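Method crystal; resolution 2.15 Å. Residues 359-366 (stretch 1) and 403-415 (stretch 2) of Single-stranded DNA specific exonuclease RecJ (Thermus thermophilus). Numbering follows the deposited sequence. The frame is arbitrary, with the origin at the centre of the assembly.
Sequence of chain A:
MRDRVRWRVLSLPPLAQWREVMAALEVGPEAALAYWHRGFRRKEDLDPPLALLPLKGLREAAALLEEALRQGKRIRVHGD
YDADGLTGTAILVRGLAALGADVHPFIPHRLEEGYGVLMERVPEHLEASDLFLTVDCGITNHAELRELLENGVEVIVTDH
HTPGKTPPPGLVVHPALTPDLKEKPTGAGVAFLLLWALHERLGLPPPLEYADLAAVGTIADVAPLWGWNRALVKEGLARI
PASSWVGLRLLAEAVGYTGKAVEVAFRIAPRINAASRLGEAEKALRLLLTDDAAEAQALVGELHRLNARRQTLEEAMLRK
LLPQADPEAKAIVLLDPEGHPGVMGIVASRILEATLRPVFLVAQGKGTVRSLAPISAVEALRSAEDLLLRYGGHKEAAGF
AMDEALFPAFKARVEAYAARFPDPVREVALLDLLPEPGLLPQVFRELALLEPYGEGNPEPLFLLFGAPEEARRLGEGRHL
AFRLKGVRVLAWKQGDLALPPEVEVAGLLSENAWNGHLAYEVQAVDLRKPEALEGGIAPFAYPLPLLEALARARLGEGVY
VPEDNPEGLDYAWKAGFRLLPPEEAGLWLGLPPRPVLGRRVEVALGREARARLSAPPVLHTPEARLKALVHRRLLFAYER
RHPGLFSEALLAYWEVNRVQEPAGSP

Stretch 1, residues 359-366: VFLVAQGK
Stretch 2 (403-415) DEALFPAFKARVE

Residues 359-363 form a β-strand, and residues 407-415 form the opening of a helix that packs alongside it and continues further along the chain. The two run antiparallel, with an angle of 171° between their N-to-C directions and a closest axial approach of 10.7 Å, a spacing that leaves room for one layer of side chains. The register is set by Phe360 CA and Lys411 CA, 8.7 Å apart, and at the other end by Gly365 CA and Glu404 CA, only 5.5 Å apart. Together the stretches bury 363 Å², most of it through Glu404, Phe360 and Val362.

The strand is regular, with phi/psi from -124/124 at Phe360 to -150/127 at Ala363, so its side chains alternate: Phe360 and Val362 point toward the helix, Leu361 and Ala363 away. It ends in a type I' turn from Ala363 to Lys366, closed by Ala363 N to Lys366 O and Lys366 N to Ala363 O, each 2.9 Å. Gln364 (53/37) and Gly365 (76/1) both have positive phi, a conformation that by itself favours glycine at 365.

Glu404 meets this turn. It lies in a 3-10 segment, residues 404-406, preceding the helix, for which Leu406 is the N-cap residue. Its CA-to-CB bond points sideways, but an m, t rotamer with chi3 of -13° brings the carboxylate to the turn backbone. Gly365 N donates a hydrogen bond to Glu404 OE2 at 2.8 Å, with an N-H...O angle of 144°; Gln364 N lies 2.7 Å from the same Glu404 OE2. The aliphatic part of the side chain also packs, with Glu404 CG 3.9 Å from Val362 CG1.

Val362 (chi1 t) thus bridges the polar and apolar parts of the contact. Its CG2 lies 3.9 Å from Phe407 CD1, meeting the edge of that ring near its plane; Phe407 has chi1 t and chi2 76°.

Phe360 (chi1 m, chi2 68°) packs against both Phe410 and Val414, which are one helical turn apart and both point toward the strand. Phe410, with chi1 t and chi2 74°, brings CZ to 3.8 Å from Phe360 CD2; the ring planes are inclined at 68° and their centroids are 6.0 Å apart, an oblique pairing. Val414 (chi1 m) covers one face of the Phe360 ring: its CG2 sits 4.2 Å from the Phe360 ring centroid, 2° off the normal, in a CH-π contact, while Val414 CG1 approaches Phe360 CE2 at 4.0 Å.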

# COMPACT_ATOMS: atom_id res chain seq x y z
N VAL A 359 -0.98 6.60 19.49
CA VAL A 359 -2.06 7.39 20.05
C VAL A 359 -2.96 6.51 20.89
O VAL A 359 -3.31 5.39 20.50
CB VAL A 359 -2.88 8.12 18.94
CG1 VAL A 359 -4.08 8.89 19.55
CG2 VAL A 359 -1.97 9.11 18.22
N PHE A 360 -3.27 7.02 22.08
CA PHE A 360 -4.12 6.38 23.06
C PHE A 360 -5.24 7.38 23.37
O PHE A 360 -4.97 8.51 23.77
CB PHE A 360 -3.36 6.11 24.37
CG PHE A 360 -2.14 5.25 24.21
CD1 PHE A 360 -1.01 5.73 23.52
CD2 PHE A 360 -2.12 3.97 24.71
CE1 PHE A 360 0.12 4.92 23.34
CE2 PHE A 360 -1.01 3.15 24.53
CZ PHE A 360 0.11 3.63 23.84
N LEU A 361 -6.48 6.95 23.20
CA LEU A 361 -7.64 7.79 23.47
C LEU A 361 -8.56 7.04 24.42
O LEU A 361 -8.73 5.80 24.31
CB LEU A 361 -8.41 8.07 22.17
CG LEU A 361 -8.13 9.33 21.35
CD1 LEU A 361 -6.68 9.76 21.47
CD2 LEU A 361 -8.58 9.09 19.91
N VAL A 362 -9.15 7.79 25.35
CA VAL A 362 -10.07 7.22 26.33
C VAL A 362 -11.33 8.06 26.26
O VAL A 362 -11.25 9.28 26.21
CB VAL A 362 -9.51 7.35 27.76
CG1 VAL A 362 -10.55 6.84 28.77
CG2 VAL A 362 -8.23 6.56 27.88
N ALA A 363 -12.48 7.41 26.22
CA ALA A 363 -13.76 8.14 26.17
C ALA A 363 -14.76 7.26 26.85
O ALA A 363 -14.88 6.09 26.50
CB ALA A 363 -14.21 8.41 24.75
N GLN A 364 -15.46 7.81 27.83
CA GLN A 364 -16.46 7.04 28.55
C GLN A 364 -15.89 5.72 29.10
O GLN A 364 -16.56 4.68 29.10
CB GLN A 364 -17.68 6.79 27.63
CG GLN A 364 -18.34 8.12 27.22
CD GLN A 364 -19.66 7.95 26.49
OE1 GLN A 364 -19.71 7.88 25.26
NE2 GLN A 364 -20.74 7.91 27.26
N GLY A 365 -14.65 5.76 29.55
CA GLY A 365 -14.04 4.57 30.12
C GLY A 365 -13.59 3.50 29.15
O GLY A 365 -13.12 2.44 29.56
N LYS A 366 -13.78 3.75 27.86
CA LYS A 366 -13.33 2.78 26.87
C LYS A 366 -12.07 3.36 26.28
O LYS A 366 -11.94 4.58 26.15
CB LYS A 366 -14.40 2.56 25.80
CG LYS A 366 -15.71 2.00 26.37
CD LYS A 366 -15.42 0.80 27.28
CE LYS A 366 -16.71 0.08 27.71
NZ LYS A 366 -17.35 -0.67 26.57
N ASP A 403 -11.03 2.80 34.39
CA ASP A 403 -11.70 3.84 35.14
C ASP A 403 -10.98 5.13 34.76
O ASP A 403 -9.76 5.23 34.91
CB ASP A 403 -11.56 3.56 36.64
CG ASP A 403 -12.40 4.50 37.48
OD1 ASP A 403 -12.18 5.72 37.40
OD2 ASP A 403 -13.27 4.01 38.21
N GLU A 404 -11.71 6.11 34.24
CA GLU A 404 -11.07 7.36 33.83
C GLU A 404 -10.31 8.08 34.95
O GLU A 404 -9.47 8.95 34.68
CB GLU A 404 -12.10 8.31 33.21
CG GLU A 404 -12.72 7.75 31.94
CD GLU A 404 -13.69 8.73 31.26
OE1 GLU A 404 -14.07 9.73 31.90
OE2 GLU A 404 -14.07 8.48 30.10
N ALA A 405 -10.57 7.72 36.20
CA ALA A 405 -9.89 8.38 37.33
C ALA A 405 -8.41 8.03 37.30
O ALA A 405 -7.58 8.77 37.81
CB ALA A 405 -10.51 7.94 38.68
N LEU A 406 -8.09 6.90 36.68
CA LEU A 406 -6.71 6.44 36.58
C LEU A 406 -5.98 6.97 35.33
O LEU A 406 -4.84 6.57 35.06
CB LEU A 406 -6.69 4.91 36.56
CG LEU A 406 -7.17 4.24 37.84
CD1 LEU A 406 -7.21 2.72 37.67
CD2 LEU A 406 -6.22 4.66 39.00
N PHE A 407 -6.63 7.86 34.59
CA PHE A 407 -6.02 8.39 33.37
C PHE A 407 -4.64 9.04 33.54
O PHE A 407 -3.70 8.71 32.80
CB PHE A 407 -6.98 9.40 32.70
CG PHE A 407 -6.46 9.94 31.39
CD1 PHE A 407 -6.51 9.17 30.22
CD2 PHE A 407 -5.92 11.23 31.32
CE1 PHE A 407 -6.01 9.67 29.00
CE2 PHE A 407 -5.41 11.75 30.11
CZ PHE A 407 -5.46 10.96 28.93
N PRO A 408 -4.48 9.97 34.50
CA PRO A 408 -3.13 10.54 34.62
C PRO A 408 -2.04 9.48 34.84
O PRO A 408 -0.95 9.58 34.28
CB PRO A 408 -3.25 11.52 35.79
CG PRO A 408 -4.72 12.01 35.67
CD PRO A 408 -5.45 10.68 35.37
N ALA A 409 -2.35 8.47 35.64
CA ALA A 409 -1.38 7.43 35.94
C ALA A 409 -1.10 6.60 34.69
O ALA A 409 0.04 6.19 34.41
CB ALA A 409 -1.91 6.53 37.06
N PHE A 410 -2.17 6.33 33.94
CA PHE A 410 -2.09 5.56 32.70
C PHE A 410 -1.20 6.32 31.72
O PHE A 410 -0.34 5.73 31.07
CB PHE A 410 -3.48 5.39 32.10
CG PHE A 410 -3.48 4.74 30.74
CD1 PHE A 410 -3.23 3.37 30.61
CD2 PHE A 410 -3.71 5.50 29.60
CE1 PHE A 410 -3.22 2.78 29.34
CE2 PHE A 410 -3.71 4.92 28.33
CZ PHE A 410 -3.46 3.56 28.20
N LYS A 411 -1.43 7.62 31.62
CA LYS A 411 -0.66 8.46 30.72
C LYS A 411 0.85 8.45 30.98
O LYS A 411 1.63 8.24 30.05
CB LYS A 411 -1.17 9.90 30.77
CG LYS A 411 -0.41 10.92 29.92
CD LYS A 411 -1.15 12.25 29.98
CE LYS A 411 -0.73 13.22 28.89
NZ LYS A 411 0.50 14.02 29.20
N ALA A 412 1.26 8.67 32.23
CA ALA A 412 2.69 8.70 32.53
C ALA A 412 3.33 7.37 32.18
O ALA A 412 4.43 7.31 31.62
CB ALA A 412 2.93 9.02 34.02
N ARG A 413 2.61 6.31 32.51
CA ARG A 413 3.06 4.97 32.24
C ARG A 413 3.29 4.71 30.74
O ARG A 413 4.38 4.28 30.33
CB ARG A 413 2.02 3.98 32.76
CG ARG A 413 2.50 2.57 32.80
CD ARG A 413 3.44 2.41 33.99
NE ARG A 413 2.70 2.47 35.24
CZ ARG A 413 2.03 1.43 35.75
NH1 ARG A 413 2.03 0.26 35.12
NH2 ARG A 413 1.35 1.58 36.88
N VAL A 414 2.28 4.97 29.91
CA VAL A 414 2.49 4.70 28.50
C VAL A 414 3.51 5.64 27.89
O VAL A 414 4.26 5.24 27.01
CB VAL A 414 1.16 4.69 27.68
CG1 VAL A 414 0.22 3.64 28.26
CG2 VAL A 414 0.54 6.03 27.63
N GLU A 415 3.56 6.88 28.37
CA GLU A 415 4.55 7.83 27.87
C GLU A 415 5.95 7.30 28.14
O GLU A 415 6.87 7.48 27.32
CB GLU A 415 4.41 9.19 28.54
CG GLU A 415 3.19 9.99 28.16
CD GLU A 415 3.11 11.31 28.92
OE1 GLU A 415 3.91 11.51 29.85
OE2 GLU A 415 2.24 12.15 28.61